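Long-range contacts in desmoplakin (Homo sapiens, PDB 3R6N), which probably ties intermediate filaments to desmosomes in cell adhesion, and is represented by a rigid plakin-domain fragment of four spectrin repeats with an SH3 domain: residues 30-35 against 97-102; 39-44 against 90-95; 104-109 against 175-180; 290-295 against 327-332. One frame throughout, in Å; residues are numbered along the deposited sequence.

Interaction 1 of 4, residues 30-35 against 97-102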
loop_
_atom_site.group_PDB
_atom_site.type_symbol
_atom_site.label_atom_id
_atom_site.label_comp_id
_atom_site.label_asym_id
_atom_site.label_seq_id
_atom_site.Cartn_x
_atom_site.Cartn_y
_atom_site.Cartn_z
ATOM N N TRP A 30 24.359 39.623 10.368
ATOM C CA TRP A 30 23.859 38.827 9.255
ATOM C C TRP A 30 22.741 37.890 9.701
ATOM O O TRP A 30 22.929 37.073 10.601
ATOM C CB TRP A 30 24.990 38.020 8.621
ATOM C CG TRP A 30 26.007 38.863 7.924
ATOM C CD1 TRP A 30 27.305 39.067 8.300
ATOM C CD2 TRP A 30 25.810 39.627 6.729
ATOM N NE1 TRP A 30 27.930 39.907 7.409
ATOM C CE2 TRP A 30 27.034 40.265 6.435
ATOM C CE3 TRP A 30 24.719 39.832 5.878
ATOM C CZ2 TRP A 30 27.197 41.092 5.328
ATOM C CZ3 TRP A 30 24.883 40.654 4.779
ATOM C CH2 TRP A 30 26.113 41.274 4.514
ATOM N N GLY A 31 21.578 38.015 9.072
ATOM C CA GLY A 31 20.441 37.190 9.427
ATOM C C GLY A 31 19.566 36.865 8.236
ATOM O O GLY A 31 19.576 37.580 7.236
ATOM N N VAL A 32 18.804 35.783 8.347
ATOM C CA VAL A 32 17.927 35.354 7.266
ATOM C C VAL A 32 16.498 35.849 7.463
ATOM O O VAL A 32 15.611 35.538 6.669
ATOM C CB VAL A 32 17.931 33.820 7.099
ATOM C CG1 VAL A 32 19.356 33.315 6.915
ATOM C CG2 VAL A 32 17.277 33.157 8.288
ATOM N N ASP A 33 16.278 36.621 8.523
ATOM C CA ASP A 33 14.986 37.256 8.742
ATOM C C ASP A 33 14.751 38.302 7.669
ATOM O O ASP A 33 15.244 39.418 7.775
ATOM C CB ASP A 33 14.926 37.911 10.122
ATOM C CG ASP A 33 13.658 38.725 10.328
ATOM O OD1 ASP A 33 12.556 38.135 10.281
ATOM O OD2 ASP A 33 13.757 39.950 10.547
ATOM N N LEU A 34 14.002 37.940 6.632
ATOM C CA LEU A 34 13.802 38.827 5.487
ATOM C C LEU A 34 13.454 40.260 5.884
ATOM O O LEU A 34 13.796 41.205 5.174
ATOM C CB LEU A 34 12.744 38.262 4.537
ATOM C CG LEU A 34 13.197 37.047 3.725
ATOM C CD1 LEU A 34 12.048 36.492 2.900
ATOM C CD2 LEU A 34 14.379 37.398 2.835
ATOM N N ALA A 35 12.782 40.420 7.017
ATOM C CA ALA A 35 12.418 41.745 7.503
ATOM C C ALA A 35 13.652 42.566 7.879
ATOM O O ALA A 35 13.671 43.782 7.702
ATOM C CB ALA A 35 11.469 41.634 8.686
ATOM N N ASN A 97 17.936 37.620 -2.332
ATOM C CA ASN A 97 17.510 36.703 -3.382
ATOM C C ASN A 97 17.480 35.256 -2.909
ATOM O O ASN A 97 16.431 34.616 -2.912
ATOM C CB ASN A 97 18.397 36.830 -4.619
ATOM C CG ASN A 97 18.049 38.042 -5.463
ATOM O OD1 ASN A 97 17.606 39.070 -4.946
ATOM N ND2 ASN A 97 18.239 37.925 -6.773
ATOM N N ILE A 98 18.636 34.751 -2.491
ATOM C CA ILE A 98 18.760 33.347 -2.108
ATOM C C ILE A 98 17.772 32.961 -1.009
ATOM O O ILE A 98 17.237 31.854 -1.015
ATOM C CB ILE A 98 20.206 32.981 -1.684
ATOM C CG1 ILE A 98 20.401 31.464 -1.708
ATOM C CG2 ILE A 98 20.542 33.562 -0.318
ATOM C CD1 ILE A 98 20.290 30.864 -3.091
ATOM N N ILE A 99 17.521 33.874 -0.076
ATOM C CA ILE A 99 16.605 33.588 1.023
ATOM C C ILE A 99 15.149 33.609 0.575
ATOM O O ILE A 99 14.396 32.685 0.862
ATOM C CB ILE A 99 16.792 34.564 2.188
ATOM C CG1 ILE A 99 18.228 34.502 2.696
ATOM C CG2 ILE A 99 15.828 34.238 3.315
ATOM C CD1 ILE A 99 18.465 35.343 3.918
ATOM N N GLN A 100 14.756 34.669 -0.123
ATOM C CA GLN A 100 13.413 34.761 -0.684
ATOM C C GLN A 100 13.065 33.490 -1.444
ATOM O O GLN A 100 12.014 32.884 -1.220
ATOM C CB GLN A 100 13.299 35.969 -1.615
ATOM C CG GLN A 100 13.278 37.300 -0.895
ATOM C CD GLN A 100 13.155 38.471 -1.845
ATOM O OE1 GLN A 100 13.378 38.336 -3.048
ATOM N NE2 GLN A 100 12.796 39.630 -1.309
ATOM N N ALA A 101 13.960 33.089 -2.340
ATOM C CA ALA A 101 13.765 31.885 -3.134
ATOM C C ALA A 101 13.566 30.661 -2.246
ATOM O O ALA A 101 12.567 29.951 -2.370
ATOM C CB ALA A 101 14.940 31.677 -4.073
ATOM N N THR A 102 14.518 30.421 -1.349
ATOM C CA THR A 102 14.462 29.262 -0.466
ATOM C C THR A 102 13.239 29.324 0.439
ATOM O O THR A 102 12.655 28.301 0.796
ATOM C CB THR A 102 15.722 29.164 0.404
ATOM O OG1 THR A 102 16.875 29.147 -0.441
ATOM C CG2 THR A 102 15.705 27.893 1.227
#

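Interaction 2 of 4, residues 39-44 against 90-95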
loop_
_atom_site.group_PDB
_atom_site.type_symbol
_atom_site.label_atom_id
_atom_site.label_comp_id
_atom_site.label_asym_id
_atom_site.label_seq_id
_atom_site.Cartn_x
_atom_site.Cartn_y
_atom_site.Cartn_z
ATOM N N GLN A 39 15.534 46.043 5.893
ATOM C CA GLN A 39 15.902 47.294 6.548
ATOM C C GLN A 39 17.395 47.567 6.420
ATOM O O GLN A 39 17.834 48.711 6.522
ATOM C CB GLN A 39 15.492 47.269 8.021
ATOM C CG GLN A 39 13.996 47.119 8.234
ATOM C CD GLN A 39 13.646 46.669 9.641
ATOM O OE1 GLN A 39 14.449 46.798 10.567
ATOM N NE2 GLN A 39 12.442 46.130 9.807
ATOM N N HIS A 40 18.171 46.511 6.198
ATOM C CA HIS A 40 19.608 46.646 6.000
ATOM C C HIS A 40 19.922 47.110 4.579
ATOM O O HIS A 40 20.919 47.791 4.346
ATOM C CB HIS A 40 20.319 45.327 6.310
ATOM C CG HIS A 40 20.275 44.943 7.757
ATOM N ND1 HIS A 40 20.429 43.640 8.189
ATOM C CD2 HIS A 40 20.096 45.687 8.873
ATOM C CE1 HIS A 40 20.345 43.603 9.506
ATOM N NE2 HIS A 40 20.144 44.833 9.946
ATOM N N ILE A 41 19.064 46.740 3.633
ATOM C CA ILE A 41 19.193 47.202 2.256
ATOM C C ILE A 41 18.910 48.694 2.164
ATOM O O ILE A 41 19.609 49.423 1.462
ATOM C CB ILE A 41 18.218 46.477 1.320
ATOM C CG1 ILE A 41 18.590 44.999 1.192
ATOM C CG2 ILE A 41 18.218 47.133 -0.051
ATOM C CD1 ILE A 41 19.697 44.745 0.208
ATOM N N ASN A 42 17.874 49.141 2.869
ATOM C CA ASN A 42 17.524 50.557 2.907
ATOM C C ASN A 42 18.549 51.343 3.713
ATOM O O ASN A 42 18.993 52.415 3.305
ATOM C CB ASN A 42 16.128 50.751 3.506
ATOM C CG ASN A 42 15.066 49.938 2.790
ATOM O OD1 ASN A 42 15.190 49.643 1.600
ATOM N ND2 ASN A 42 14.013 49.568 3.515
ATOM N N SER A 43 18.913 50.793 4.866
ATOM C CA SER A 43 19.926 51.384 5.724
ATOM C C SER A 43 21.189 51.692 4.929
ATOM O O SER A 43 21.637 52.839 4.873
ATOM C CB SER A 43 20.244 50.431 6.879
ATOM O OG SER A 43 21.383 50.848 7.611
ATOM N N HIS A 44 21.751 50.661 4.306
ATOM C CA HIS A 44 23.006 50.795 3.576
ATOM C C HIS A 44 22.876 51.693 2.354
ATOM O O HIS A 44 23.801 52.431 2.026
ATOM C CB HIS A 44 23.542 49.427 3.157
ATOM C CG HIS A 44 24.870 49.487 2.470
ATOM N ND1 HIS A 44 26.019 49.903 3.106
ATOM C CD2 HIS A 44 25.231 49.186 1.199
ATOM C CE1 HIS A 44 27.032 49.855 2.259
ATOM N NE2 HIS A 44 26.581 49.423 1.095
ATOM N N ASP A 90 26.043 44.490 -2.734
ATOM C CA ASP A 90 25.874 43.268 -3.511
ATOM C C ASP A 90 25.667 42.050 -2.622
ATOM O O ASP A 90 24.877 41.167 -2.948
ATOM C CB ASP A 90 27.068 43.040 -4.441
ATOM C CG ASP A 90 26.806 43.527 -5.854
ATOM O OD1 ASP A 90 26.112 42.808 -6.606
ATOM O OD2 ASP A 90 27.292 44.621 -6.214
ATOM N N HIS A 91 26.385 42.002 -1.505
ATOM C CA HIS A 91 26.251 40.891 -0.567
ATOM C C HIS A 91 24.838 40.841 0.007
ATOM O O HIS A 91 24.256 39.766 0.161
ATOM C CB HIS A 91 27.282 41.001 0.556
ATOM C CG HIS A 91 28.645 40.508 0.177
ATOM N ND1 HIS A 91 29.802 41.055 0.689
ATOM C CD2 HIS A 91 29.033 39.516 -0.658
ATOM C CE1 HIS A 91 30.846 40.421 0.182
ATOM N NE2 HIS A 91 30.407 39.483 -0.636
ATOM N N LEU A 92 24.293 42.014 0.318
ATOM C CA LEU A 92 22.919 42.114 0.787
ATOM C C LEU A 92 21.962 41.604 -0.285
ATOM O O LEU A 92 21.109 40.757 -0.016
ATOM C CB LEU A 92 22.580 43.559 1.162
ATOM C CG LEU A 92 23.148 44.083 2.479
ATOM C CD1 LEU A 92 22.661 45.493 2.744
ATOM C CD2 LEU A 92 22.751 43.169 3.619
ATOM N N ARG A 93 22.114 42.119 -1.502
ATOM C CA ARG A 93 21.298 41.688 -2.629
ATOM C C ARG A 93 21.297 40.170 -2.780
ATOM O O ARG A 93 20.247 39.532 -2.706
ATOM C CB ARG A 93 21.802 42.333 -3.919
ATOM C CG ARG A 93 21.157 43.665 -4.244
ATOM C CD ARG A 93 19.723 43.465 -4.691
ATOM N NE ARG A 93 19.312 44.495 -5.639
ATOM C CZ ARG A 93 18.221 44.422 -6.394
ATOM N NH1 ARG A 93 17.425 43.362 -6.318
ATOM N NH2 ARG A 93 17.928 45.410 -7.231
ATOM N N GLN A 94 22.480 39.603 -2.997
ATOM C CA GLN A 94 22.636 38.162 -3.153
ATOM C C GLN A 94 21.903 37.413 -2.048
ATOM O O GLN A 94 21.239 36.411 -2.307
ATOM C CB GLN A 94 24.118 37.776 -3.144
ATOM C CG GLN A 94 24.953 38.409 -4.250
ATOM C CD GLN A 94 26.416 38.005 -4.175
ATOM O OE1 GLN A 94 27.057 38.133 -3.132
ATOM N NE2 GLN A 94 26.948 37.508 -5.286
ATOM N N LEU A 95 22.027 37.904 -0.816
ATOM C CA LEU A 95 21.376 37.275 0.331
ATOM C C LEU A 95 19.864 37.278 0.171
ATOM O O LEU A 95 19.228 36.224 0.193
ATOM C CB LEU A 95 21.751 37.985 1.633
ATOM C CG LEU A 95 21.239 37.335 2.922
ATOM C CD1 LEU A 95 21.825 35.946 3.084
ATOM C CD2 LEU A 95 21.558 38.189 4.139
#

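Interaction 3 of 4, residues 104-109 against 175-180. With D1D ((4S,5S)-1,2-dithiane-4,5-diol), chain C.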
loop_
_atom_site.group_PDB
_atom_site.type_symbol
_atom_site.label_atom_id
_atom_site.label_comp_id
_atom_site.label_asym_id
_atom_site.label_seq_id
_atom_site.Cartn_x
_atom_site.Cartn_y
_atom_site.Cartn_z
ATOM N N ARG A 104 10.240 30.681 -0.236
ATOM C CA ARG A 104 9.063 30.293 -1.003
ATOM C C ARG A 104 9.116 28.821 -1.394
ATOM O O ARG A 104 8.083 28.181 -1.585
ATOM C CB ARG A 104 8.926 31.154 -2.262
ATOM C CG ARG A 104 8.835 32.650 -2.005
ATOM C CD ARG A 104 8.104 33.344 -3.142
ATOM N NE ARG A 104 6.748 32.821 -3.294
ATOM C CZ ARG A 104 5.941 33.106 -4.311
ATOM N NH1 ARG A 104 6.354 33.914 -5.281
ATOM N NH2 ARG A 104 4.723 32.581 -4.360
ATOM N N GLU A 105 10.325 28.291 -1.519
ATOM C CA GLU A 105 10.505 26.905 -1.916
ATOM C C GLU A 105 10.146 25.960 -0.776
ATOM O O GLU A 105 9.701 24.833 -1.002
ATOM C CB GLU A 105 11.942 26.670 -2.365
ATOM C CG GLU A 105 12.054 25.895 -3.653
ATOM C CD GLU A 105 11.166 26.454 -4.744
ATOM O OE1 GLU A 105 9.937 26.238 -4.673
ATOM O OE2 GLU A 105 11.692 27.108 -5.675
ATOM N N ILE A 106 10.344 26.425 0.452
ATOM C CA ILE A 106 10.025 25.634 1.630
ATOM C C ILE A 106 8.520 25.584 1.856
ATOM O O ILE A 106 7.971 24.546 2.234
ATOM C CB ILE A 106 10.734 26.194 2.876
ATOM C CG1 ILE A 106 12.151 25.625 2.967
ATOM C CG2 ILE A 106 9.958 25.865 4.137
ATOM C CD1 ILE A 106 13.109 26.461 3.795
ATOM N N MET A 107 7.847 26.703 1.612
ATOM C CA MET A 107 6.403 26.743 1.792
ATOM C C MET A 107 5.716 25.805 0.810
ATOM O O MET A 107 4.692 25.201 1.126
ATOM C CB MET A 107 5.852 28.161 1.643
ATOM C CG MET A 107 4.580 28.371 2.448
ATOM S SD MET A 107 3.590 29.776 1.929
ATOM C CE MET A 107 2.964 29.194 0.354
ATOM N N TRP A 108 6.292 25.687 -0.381
ATOM C CA TRP A 108 5.740 24.825 -1.414
ATOM C C TRP A 108 5.758 23.377 -0.951
ATOM O O TRP A 108 4.744 22.680 -1.002
ATOM C CB TRP A 108 6.534 24.977 -2.715
ATOM C CG TRP A 108 5.929 24.245 -3.868
ATOM C CD1 TRP A 108 5.039 24.738 -4.773
ATOM C CD2 TRP A 108 6.159 22.877 -4.234
ATOM N NE1 TRP A 108 4.704 23.766 -5.683
ATOM C CE2 TRP A 108 5.377 22.614 -5.373
ATOM C CE3 TRP A 108 6.951 21.850 -3.707
ATOM C CZ2 TRP A 108 5.364 21.370 -5.999
ATOM C CZ3 TRP A 108 6.936 20.616 -4.330
ATOM C CH2 TRP A 108 6.149 20.386 -5.463
ATOM N N ILE A 109 6.918 22.930 -0.492
ATOM C CA ILE A 109 7.067 21.567 -0.016
ATOM C C ILE A 109 6.193 21.345 1.207
ATOM O O ILE A 109 5.513 20.329 1.314
ATOM C CB ILE A 109 8.524 21.264 0.331
ATOM C CG1 ILE A 109 9.421 21.565 -0.874
ATOM C CG2 ILE A 109 8.671 19.816 0.782
ATOM C CD1 ILE A 109 10.902 21.554 -0.551
ATOM N N ASP A 175 20.075 23.927 4.586
ATOM C CA ASP A 175 19.936 22.709 5.380
ATOM C C ASP A 175 18.466 22.455 5.682
ATOM O O ASP A 175 17.979 21.334 5.561
ATOM C CB ASP A 175 20.720 22.822 6.691
ATOM C CG ASP A 175 22.210 22.596 6.508
ATOM O OD1 ASP A 175 22.947 22.658 7.517
ATOM O OD2 ASP A 175 22.639 22.345 5.360
ATOM N N THR A 176 17.770 23.513 6.081
ATOM C CA THR A 176 16.342 23.444 6.347
ATOM C C THR A 176 15.608 22.912 5.125
ATOM O O THR A 176 14.892 21.914 5.207
ATOM C CB THR A 176 15.785 24.823 6.742
ATOM O OG1 THR A 176 16.227 25.148 8.063
ATOM C CG2 THR A 176 14.270 24.817 6.729
ATOM N N LEU A 177 15.799 23.578 3.991
ATOM C CA LEU A 177 15.202 23.145 2.733
ATOM C C LEU A 177 15.455 21.659 2.495
ATOM O O LEU A 177 14.520 20.887 2.308
ATOM C CB LEU A 177 15.770 23.959 1.570
ATOM C CG LEU A 177 15.212 23.656 0.180
ATOM C CD1 LEU A 177 13.887 24.360 -0.028
ATOM C CD2 LEU A 177 16.202 24.079 -0.887
ATOM N N GLN A 178 16.727 21.266 2.509
ATOM C CA GLN A 178 17.106 19.867 2.328
ATOM C C GLN A 178 16.297 18.940 3.233
ATOM O O GLN A 178 15.811 17.901 2.791
ATOM C CB GLN A 178 18.604 19.677 2.584
ATOM C CG GLN A 178 19.056 18.219 2.621
ATOM C CD GLN A 178 18.994 17.543 1.262
ATOM O OE1 GLN A 178 19.727 17.905 0.341
ATOM N NE2 GLN A 178 18.122 16.552 1.132
ATOM N N THR A 179 16.165 19.321 4.499
ATOM C CA THR A 179 15.431 18.518 5.470
ATOM C C THR A 179 13.981 18.317 5.044
ATOM O O THR A 179 13.464 17.198 5.078
ATOM C CB THR A 179 15.452 19.152 6.874
ATOM O OG1 THR A 179 16.775 19.086 7.421
ATOM C CG2 THR A 179 14.494 18.419 7.798
ATOM N N GLN A 180 13.328 19.402 4.643
ATOM C CA GLN A 180 11.945 19.331 4.200
ATOM C C GLN A 180 11.812 18.474 2.947
ATOM O O GLN A 180 10.895 17.665 2.828
ATOM C CB GLN A 180 11.399 20.732 3.944
ATOM C CG GLN A 180 11.324 21.568 5.194
ATOM C CD GLN A 180 10.828 20.760 6.372
ATOM O OE1 GLN A 180 11.584 20.000 6.976
ATOM N NE2 GLN A 180 9.547 20.900 6.693
HETATM S S1 D1D C . 18.864 20.989 -1.136
HETATM C C1 D1D C . 20.372 20.640 -1.976
HETATM C C2 D1D C . 20.214 19.489 -2.970
HETATM O O2 D1D C . 21.298 18.570 -2.789
HETATM C C3 D1D C . 18.888 18.736 -2.839
HETATM O O3 D1D C . 19.009 17.472 -3.503
HETATM C C4 D1D C . 17.718 19.496 -3.458
HETATM S S4 D1D C . 17.414 20.941 -2.504
#

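Interaction 4 of 4, residues 290-295 against 327-332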
loop_
_atom_site.group_PDB
_atom_site.type_symbol
_atom_site.label_atom_id
_atom_site.label_comp_id
_atom_site.label_asym_id
_atom_site.label_seq_id
_atom_site.Cartn_x
_atom_site.Cartn_y
_atom_site.Cartn_z
ATOM N N CYS A 290 8.679 4.390 6.913
ATOM C CA CYS A 290 9.866 5.186 6.632
ATOM C C CYS A 290 10.454 5.741 7.923
ATOM O O CYS A 290 9.760 5.843 8.931
ATOM C CB CYS A 290 9.488 6.349 5.735
ATOM S SG CYS A 290 8.318 7.445 6.547
ATOM N N ASP A 291 11.730 6.108 7.892
ATOM C CA ASP A 291 12.353 6.751 9.043
ATOM C C ASP A 291 11.658 8.057 9.377
ATOM O O ASP A 291 11.468 8.917 8.516
ATOM C CB ASP A 291 13.838 7.030 8.799
ATOM C CG ASP A 291 14.658 5.771 8.666
ATOM O OD1 ASP A 291 14.230 4.717 9.180
ATOM O OD2 ASP A 291 15.737 5.843 8.041
ATOM N N TYR A 292 11.277 8.194 10.640
ATOM C CA TYR A 292 10.825 9.471 11.161
ATOM C C TYR A 292 11.578 9.814 12.438
ATOM O O TYR A 292 11.690 8.990 13.356
ATOM C CB TYR A 292 9.316 9.482 11.415
ATOM C CG TYR A 292 8.842 10.776 12.033
ATOM C CD1 TYR A 292 8.643 11.913 11.256
ATOM C CD2 TYR A 292 8.618 10.871 13.398
ATOM C CE1 TYR A 292 8.225 13.108 11.822
ATOM C CE2 TYR A 292 8.200 12.063 13.972
ATOM C CZ TYR A 292 8.005 13.177 13.179
ATOM O OH TYR A 292 7.588 14.362 13.746
ATOM N N LYS A 293 12.085 11.043 12.490
ATOM C CA LYS A 293 12.866 11.497 13.634
ATOM C C LYS A 293 12.522 12.934 14.038
ATOM O O LYS A 293 12.486 13.842 13.196
ATOM C CB LYS A 293 14.361 11.352 13.325
ATOM C CG LYS A 293 15.223 12.552 13.633
ATOM C CD LYS A 293 15.637 13.316 12.369
ATOM C CE LYS A 293 16.270 12.409 11.315
ATOM N NZ LYS A 293 16.611 13.159 10.066
ATOM N N GLN A 294 12.245 13.129 15.323
ATOM C CA GLN A 294 11.987 14.456 15.850
ATOM C C GLN A 294 12.747 14.640 17.130
ATOM O O GLN A 294 12.357 14.111 18.175
ATOM C CB GLN A 294 10.550 14.620 16.247
ATOM C CG GLN A 294 10.316 15.988 16.834
ATOM C CD GLN A 294 9.126 16.661 16.196
ATOM O OE1 GLN A 294 8.002 16.162 16.271
ATOM N NE2 GLN A 294 9.362 17.795 15.557
ATOM N N ASP A 295 13.811 15.420 17.062
ATOM C CA ASP A 295 14.674 15.656 18.211
ATOM C C ASP A 295 14.906 14.492 19.165
ATOM O O ASP A 295 14.181 14.321 20.153
ATOM C CB ASP A 295 14.203 16.870 19.004
ATOM C CG ASP A 295 15.353 17.614 19.640
ATOM O OD1 ASP A 295 16.478 17.084 19.620
ATOM O OD2 ASP A 295 15.135 18.730 20.142
ATOM N N LEU A 327 5.051 11.027 19.194
ATOM C CA LEU A 327 4.067 11.435 18.202
ATOM C C LEU A 327 4.657 11.315 16.814
ATOM O O LEU A 327 5.498 12.123 16.422
ATOM C CB LEU A 327 3.642 12.883 18.428
ATOM C CG LEU A 327 2.851 13.189 19.692
ATOM C CD1 LEU A 327 2.706 14.689 19.860
ATOM C CD2 LEU A 327 1.494 12.508 19.633
ATOM N N VAL A 328 4.220 10.314 16.065
ATOM C CA VAL A 328 4.680 10.174 14.693
ATOM C C VAL A 328 3.514 10.317 13.722
ATOM O O VAL A 328 2.417 9.839 13.990
ATOM C CB VAL A 328 5.481 8.857 14.470
ATOM C CG1 VAL A 328 5.301 7.914 15.642
ATOM C CG2 VAL A 328 5.104 8.192 13.151
ATOM N N PRO A 329 3.752 11.014 12.601
ATOM C CA PRO A 329 2.746 11.255 11.563
ATOM C C PRO A 329 2.114 9.963 11.050
ATOM O O PRO A 329 2.818 9.021 10.684
ATOM C CB PRO A 329 3.554 11.933 10.458
ATOM C CG PRO A 329 4.652 12.622 11.186
ATOM C CD PRO A 329 5.026 11.687 12.294
ATOM N N SER A 330 0.784 9.940 11.033
ATOM C CA SER A 330 0.017 8.788 10.583
ATOM C C SER A 330 0.447 8.277 9.209
ATOM O O SER A 330 0.521 7.071 8.993
ATOM C CB SER A 330 -1.477 9.128 10.586
ATOM O OG SER A 330 -2.122 8.700 9.396
ATOM N N VAL A 331 0.733 9.190 8.284
ATOM C CA VAL A 331 1.115 8.801 6.930
ATOM C C VAL A 331 2.167 7.705 6.924
ATOM O O VAL A 331 2.086 6.764 6.137
ATOM C CB VAL A 331 1.719 9.969 6.144
ATOM C CG1 VAL A 331 1.355 9.848 4.673
ATOM C CG2 VAL A 331 1.259 11.292 6.718
ATOM N N GLY A 332 3.164 7.848 7.793
ATOM C CA GLY A 332 4.296 6.943 7.819
ATOM C C GLY A 332 4.090 5.699 8.660
ATOM O O GLY A 332 5.049 5.007 8.993
#

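Interaction 1 of 4, residues 30-35 against 97-102
Val32 and Leu34 sit where the chain turns from a loop into helix 34-64, and this turn lies beside helix 68-117, with Val32 CA 6.6 Å from Ile99 CA. The setting is the helical bundle of a spectrin-repeat fragment, and the contact is apolar and near the surface. Ile99 is its centre. The CG1 arm is anti to the carbonyl carbon (chi1 -58°), while CG2 is anti to the backbone N, and the two branches serve different partners. CD1, at the end of the CG1 arm, rests against Val32, 3.6 Å from Val32 CB. These two side chains cross at about a right angle. CG2 takes Leu34, whose CD2 lies 3.5 Å away from Ile99 CG2. Here the side chains slide past each other in opposite directions. Gln100 adds its aliphatic part: Gln100 CG is 3.9 Å from Leu34 CD2. Asp33 points its CB away from helix 68-117. It is the N-cap of helix 34-64: its side chain caps a backbone N just beyond Ala35, and OD2 is also hydrogen-bonded to Ser36 OG. A third helix, 167-225, closes the group, since Tyr173 touches both Val32 and Thr102. Within helix 68-117, Thr102 turns its hydroxyl back on the helix. Thr102 OG1 donates to Ile98 O at 2.8 Å, and Thr102 N bonds the same oxygen from the opposite face of its carbonyl plane.

Interaction 2 of 4, residues 39-44 against 90-95
Leu92 pushes its side chain across to helix 34-64 and overlaps Ile41, with Ile41 CD1 3.3 Å from Leu92 CB. The two side chains slide past each other in opposite directions. The CB of Ile41 points to the flank of the contact, but the CG1 arm bends at chi2 (-81°) and CD1 ends against the base of Leu92. It also lies near the backbone of the next residue, 4.0 Å from Arg93 N. Leu92 reaches further with its two methyls. CD1 packs on the helix backbone, 3.3 Å from His40 O, and on His44, 4.1 Å from His44 CB. CD2 faces His40, 4.2 Å from His40 CB, while the imidazole of His40 leads away. The imidazole of His44 has a polar partner: NE2 is hydrogen-bonded to Ser85 O of helix 68-117. The contact is thus one leucine set among His40, Ile41 and His44. Segments 39-44 and 90-95 run nearly antiparallel (159°), their axes 10.0 Å apart. Their helices are consecutive in the chain and pack side by side, as expected of a spectrin-type bundle. Trp30 also packs on Leu92 CD2. His91 is turned to the loop joining helices 130-161 and 167-225, where its ring meets His164 edge-to-face.

Interaction 3 of 4, residues 104-109 against 175-180
Ile106 and Leu177 meet where segments 104-109 and 175-180 of helices 68-117 and 167-225 run nearly parallel in the spectrin-repeat bundle, their axes 9.8 Å apart at 17°. The apolar contacts come first. Leu177 CD1 is shared by three residues. It lies 3.7 Å from Ile106 CG1, 3.8 Å from Glu105 CB and 4.1 Å from Ile109 CD1. Ile106 also reaches Thr176, with CD1 3.6 Å from Thr176 CG2, and those two side chains cross at about a right angle. Further along, Ile109 CG2 rests on the backbone, 3.7 Å from Gln180 O. Glu105 and Gln180 have polar partners outside the two segments. Glu105 OE1 forms a salt bridge with Lys145 of helix 130-161, and Lys145 also makes a cation-pi contact with Trp108. Gln180 NE2 is hydrogen-bonded to Asn110 OD1, a further tie between the same two helices. The last group is the bound dithiane-diol, the oxidised form of dithiothreitol, in a pocket lined by Leu149, Lys153, Leu177 and Gln178. Gln178 OE1 lies 3.4 Å from its C3. Leu177 turns its other methyl to this ring, with CD2 3.7 Å from the sulfur S4.

Interaction 4 of 4, residues 290-295 against 327-332
Gly332 N donates to Pro329 O at 3.1 Å, closing the short 3-10 turn that follows strand 326-329. Both residues also face the other segment: Pro329 meets Tyr292, and Gly332 lies by Cys290. This is the SH3 domain. Cys290, Asp291 and Tyr292 stand where the last three residues of the family's ALYDY motif are expected, and Pro329 comes right before the 3-10 turn, as in related SH3 domains. In such domains this tyrosine and proline line the groove for proline-rich peptides. The two segments are not paired as strands; strands 292-294 and 327-329 cross at 136°. The contact rests on the Tyr292 ring. Pro329 CD sits over the centre of one face, 3.4 Å from the Tyr292 ring centroid and 11° off the ring normal, a CH-pi contact. Pro329 CG lies 3.7 Å from Tyr292 CE1. Val328 approaches obliquely, with CB 3.9 Å from Tyr292 CD2. Helix 167-225 lies over this part of the domain. Its Trp183 touches Cys290 and Pro329, and its ring meets that of Tyr292 with the planes at about 55°. Cys190 of the same helix also touches Cys290. This is consistent with a groove covered by the helical bundle and not open to a peptide. At the outer end of the ring, Tyr292 OH gives a weak hydrogen bond to Gln294 OE1, 3.1 Å away.

How the interactions relate
Interactions 2, 1 and 3 follow one another, in that order, along helix 68-117. Interactions 1 and 2 pair it with helix 34-64 or the turn leading into it, and they touch: Trp30 CZ3 is 3.5 Å from Leu92 CD2. Interaction 3 pairs it with helix 167-225 and meets interaction 1 through Thr102 CG2 and Leu177 CB. Interaction 1 is a surface contact, 2 and 3 are partly buried, and 4 is buried. The helix contacts rely on branched aliphatic side chains. Interaction 4 relies on an aromatic face in the SH3 domain. Its centre is about 17 Å from that of interaction 3. Helix 167-225 forms one side of interaction 3 and, through Trp183, packs on interaction 4.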